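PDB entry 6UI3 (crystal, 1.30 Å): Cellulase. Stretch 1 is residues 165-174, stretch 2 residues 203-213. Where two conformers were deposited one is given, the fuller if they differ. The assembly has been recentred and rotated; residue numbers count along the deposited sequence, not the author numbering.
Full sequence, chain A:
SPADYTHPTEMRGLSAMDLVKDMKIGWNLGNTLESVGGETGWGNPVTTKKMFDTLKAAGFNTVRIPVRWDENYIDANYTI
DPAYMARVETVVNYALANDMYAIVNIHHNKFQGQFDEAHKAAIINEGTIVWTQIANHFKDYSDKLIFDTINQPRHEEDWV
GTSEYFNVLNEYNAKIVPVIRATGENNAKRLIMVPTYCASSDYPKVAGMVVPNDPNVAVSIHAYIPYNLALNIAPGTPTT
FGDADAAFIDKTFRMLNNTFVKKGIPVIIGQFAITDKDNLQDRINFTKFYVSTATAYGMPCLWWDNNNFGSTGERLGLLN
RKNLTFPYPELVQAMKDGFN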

# COMPACT_ATOMS: atom_id res chain seq x y z
N TYR A 165 7.63 -0.73 -20.64
CA TYR A 165 6.70 -0.32 -19.60
C TYR A 165 7.45 0.04 -18.33
O TYR A 165 7.07 0.98 -17.62
CB TYR A 165 5.69 -1.43 -19.30
CG TYR A 165 5.02 -2.08 -20.49
CD1 TYR A 165 4.83 -1.41 -21.69
CD2 TYR A 165 4.59 -3.39 -20.41
CE1 TYR A 165 4.20 -2.03 -22.77
CE2 TYR A 165 3.97 -4.02 -21.48
CZ TYR A 165 3.79 -3.34 -22.66
OH TYR A 165 3.18 -3.98 -23.73
N PHE A 166 8.53 -0.70 -18.02
CA PHE A 166 9.31 -0.36 -16.84
C PHE A 166 9.83 1.06 -16.95
O PHE A 166 9.85 1.81 -15.97
CB PHE A 166 10.50 -1.31 -16.64
CG PHE A 166 10.15 -2.79 -16.51
CD1 PHE A 166 8.89 -3.23 -16.16
CD2 PHE A 166 11.14 -3.73 -16.74
CE1 PHE A 166 8.62 -4.59 -16.05
CE2 PHE A 166 10.88 -5.08 -16.62
CZ PHE A 166 9.62 -5.52 -16.29
N ASN A 167 10.29 1.45 -18.14
CA ASN A 167 10.85 2.78 -18.33
C ASN A 167 9.78 3.86 -18.23
O ASN A 167 10.03 4.94 -17.68
CB ASN A 167 11.58 2.90 -19.67
CG ASN A 167 12.01 4.33 -19.96
OD1 ASN A 167 12.90 4.86 -19.29
ND2 ASN A 167 11.37 4.96 -20.94
N VAL A 168 8.58 3.59 -18.75
CA VAL A 168 7.48 4.55 -18.60
C VAL A 168 7.20 4.81 -17.12
O VAL A 168 7.04 5.95 -16.70
CB VAL A 168 6.22 4.07 -19.35
CG1 VAL A 168 5.02 4.94 -19.00
CG2 VAL A 168 6.44 4.11 -20.83
N LEU A 169 7.15 3.74 -16.32
CA LEU A 169 6.94 3.91 -14.89
C LEU A 169 8.07 4.71 -14.25
O LEU A 169 7.82 5.56 -13.39
CB LEU A 169 6.78 2.55 -14.21
CG LEU A 169 6.73 2.57 -12.68
CD1 LEU A 169 5.60 3.43 -12.17
CD2 LEU A 169 6.60 1.14 -12.16
N ASN A 170 9.31 4.44 -14.64
CA ASN A 170 10.43 5.20 -14.09
C ASN A 170 10.26 6.69 -14.38
O ASN A 170 10.53 7.53 -13.51
CB ASN A 170 11.76 4.69 -14.64
CG ASN A 170 12.12 3.31 -14.10
OD1 ASN A 170 11.67 2.90 -13.03
ND2 ASN A 170 12.92 2.60 -14.86
N GLU A 171 9.80 7.04 -15.58
CA GLU A 171 9.58 8.45 -15.91
C GLU A 171 8.41 9.03 -15.12
O GLU A 171 8.48 10.18 -14.67
CB GLU A 171 9.35 8.61 -17.41
CG GLU A 171 10.55 8.25 -18.27
CD GLU A 171 10.33 8.60 -19.73
OE1 GLU A 171 9.75 9.66 -20.01
OE2 GLU A 171 10.73 7.79 -20.60
N TYR A 172 7.35 8.26 -14.92
CA TYR A 172 6.23 8.70 -14.09
C TYR A 172 6.69 9.02 -12.68
O TYR A 172 6.45 10.11 -12.16
CB TYR A 172 5.14 7.62 -14.08
CG TYR A 172 3.99 7.87 -13.14
CD1 TYR A 172 2.85 8.55 -13.56
CD2 TYR A 172 4.02 7.43 -11.83
CE1 TYR A 172 1.79 8.78 -12.71
CE2 TYR A 172 2.95 7.65 -10.96
CZ TYR A 172 1.84 8.33 -11.41
OH TYR A 172 0.75 8.57 -10.58
N ASN A 173 7.39 8.08 -12.04
CA ASN A 173 7.83 8.32 -10.68
C ASN A 173 8.80 9.49 -10.61
O ASN A 173 8.76 10.28 -9.65
CB ASN A 173 8.48 7.06 -10.10
CG ASN A 173 7.47 5.99 -9.69
OD1 ASN A 173 6.34 6.30 -9.30
ND2 ASN A 173 7.89 4.74 -9.72
N ALA A 174 9.68 9.63 -11.60
CA ALA A 174 10.65 10.71 -11.61
C ALA A 174 10.01 12.08 -11.78
O ALA A 174 10.62 13.08 -11.40
CB ALA A 174 11.68 10.50 -12.73
N TYR A 203 12.21 -10.49 -9.91
CA TYR A 203 13.48 -9.84 -10.17
C TYR A 203 13.47 -8.91 -11.39
O TYR A 203 14.06 -7.82 -11.30
CB TYR A 203 14.65 -10.84 -10.23
CG TYR A 203 15.95 -10.08 -10.26
CD1 TYR A 203 16.39 -9.41 -9.13
CD2 TYR A 203 16.67 -9.94 -11.43
CE1 TYR A 203 17.54 -8.65 -9.16
CE2 TYR A 203 17.83 -9.17 -11.47
CZ TYR A 203 18.25 -8.54 -10.32
OH TYR A 203 19.38 -7.76 -10.31
N PRO A 204 12.85 -9.24 -12.52
CA PRO A 204 12.93 -8.31 -13.66
C PRO A 204 12.34 -6.94 -13.37
O PRO A 204 12.86 -5.91 -13.84
CB PRO A 204 12.18 -9.04 -14.77
CG PRO A 204 12.36 -10.48 -14.44
CD PRO A 204 12.25 -10.53 -12.92
N LYS A 205 11.27 -6.88 -12.58
CA LYS A 205 10.71 -5.58 -12.22
C LYS A 205 11.63 -4.83 -11.27
O LYS A 205 11.80 -3.61 -11.37
CB LYS A 205 9.33 -5.72 -11.56
CG LYS A 205 8.23 -6.22 -12.48
CD LYS A 205 8.10 -7.73 -12.48
CE LYS A 205 6.74 -8.16 -13.04
NZ LYS A 205 6.53 -9.63 -13.03
N VAL A 206 12.24 -5.56 -10.33
CA VAL A 206 13.16 -4.94 -9.38
C VAL A 206 14.38 -4.41 -10.10
O VAL A 206 14.80 -3.26 -9.88
CB VAL A 206 13.51 -5.98 -8.30
CG1 VAL A 206 14.69 -5.51 -7.44
CG2 VAL A 206 12.26 -6.27 -7.46
N ALA A 207 14.94 -5.19 -11.02
CA ALA A 207 16.12 -4.75 -11.76
C ALA A 207 15.79 -3.62 -12.71
O ALA A 207 16.66 -2.77 -12.99
CB ALA A 207 16.70 -5.93 -12.53
N GLY A 208 14.58 -3.60 -13.26
CA GLY A 208 14.16 -2.57 -14.19
C GLY A 208 13.83 -1.24 -13.55
O GLY A 208 13.71 -0.23 -14.24
N MET A 209 13.69 -1.23 -12.23
CA MET A 209 13.34 -0.03 -11.48
C MET A 209 14.49 0.95 -11.44
O MET A 209 15.62 0.57 -11.16
CB MET A 209 13.05 -0.48 -10.04
CG MET A 209 12.65 0.61 -9.10
SD MET A 209 11.03 1.25 -9.57
CE MET A 209 10.70 2.27 -8.13
N VAL A 210 14.21 2.22 -11.67
CA VAL A 210 15.12 3.32 -11.37
C VAL A 210 14.42 4.15 -10.29
O VAL A 210 13.37 4.75 -10.54
CB VAL A 210 15.45 4.17 -12.60
CG1 VAL A 210 16.31 5.38 -12.21
CG2 VAL A 210 16.16 3.32 -13.64
N VAL A 211 14.96 4.11 -9.08
CA VAL A 211 14.37 4.92 -8.01
C VAL A 211 14.66 6.39 -8.32
O VAL A 211 15.80 6.71 -8.69
CB VAL A 211 14.98 4.52 -6.66
CG1 VAL A 211 14.33 5.31 -5.54
CG2 VAL A 211 14.79 3.01 -6.41
N PRO A 212 13.69 7.29 -8.22
CA PRO A 212 13.98 8.70 -8.49
C PRO A 212 15.14 9.23 -7.67
O PRO A 212 15.41 8.76 -6.56
CB PRO A 212 12.67 9.41 -8.11
CG PRO A 212 11.62 8.40 -8.40
CD PRO A 212 12.25 7.07 -7.97
N ASN A 213 15.81 10.25 -8.22
CA ASN A 213 16.90 10.94 -7.54
C ASN A 213 16.31 11.88 -6.49
O ASN A 213 16.23 13.10 -6.67
CB ASN A 213 17.77 11.68 -8.54
CG ASN A 213 18.98 12.28 -7.90
OD1 ASN A 213 19.31 11.94 -6.76
ND2 ASN A 213 19.68 13.14 -8.62
O HOH W 1 10.61 4.41 -10.73
O HOH W 2 12.74 7.22 -11.73

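An asparagine side chain carries a donor and an acceptor side by side, and so can pair with a stretch of backbone much as another backbone would. Asn-170 of this cellulase is a clear example. Its ND2 donates to Gly-208 O at 3.0 Å, and its OD1 accepts from Val-210 N, also at 3.0 Å; both bonds are nearly straight, with angles at hydrogen of 173° and 174°. The amide thus spans Met-209 and clamps the chain from Gly-208 to Val-210.

Two waters extend this polar centre. One donates to Asn-170 OD1 and Val-210 O and accepts from Asn-173 ND2; the other donates to Val-210 O and to Asn-170 O, tying the loop to the helix backbone as well.

Packing takes over one helical turn away in each direction. Toward the N-terminus, the Phe-166 ring lies against the other helix, with CE1 3.9 Å from Lys-205 CG and CD2 4.1 Å from Gly-208 CA. The glycine matters here: an ideal CB would sit 2.6 Å from Phe-166 CD2, a clash. Toward the C-terminus, Pro-212 points at the helix, its CG 3.8 Å from Asn-173 CB and 3.9 Å from Ala-174 N.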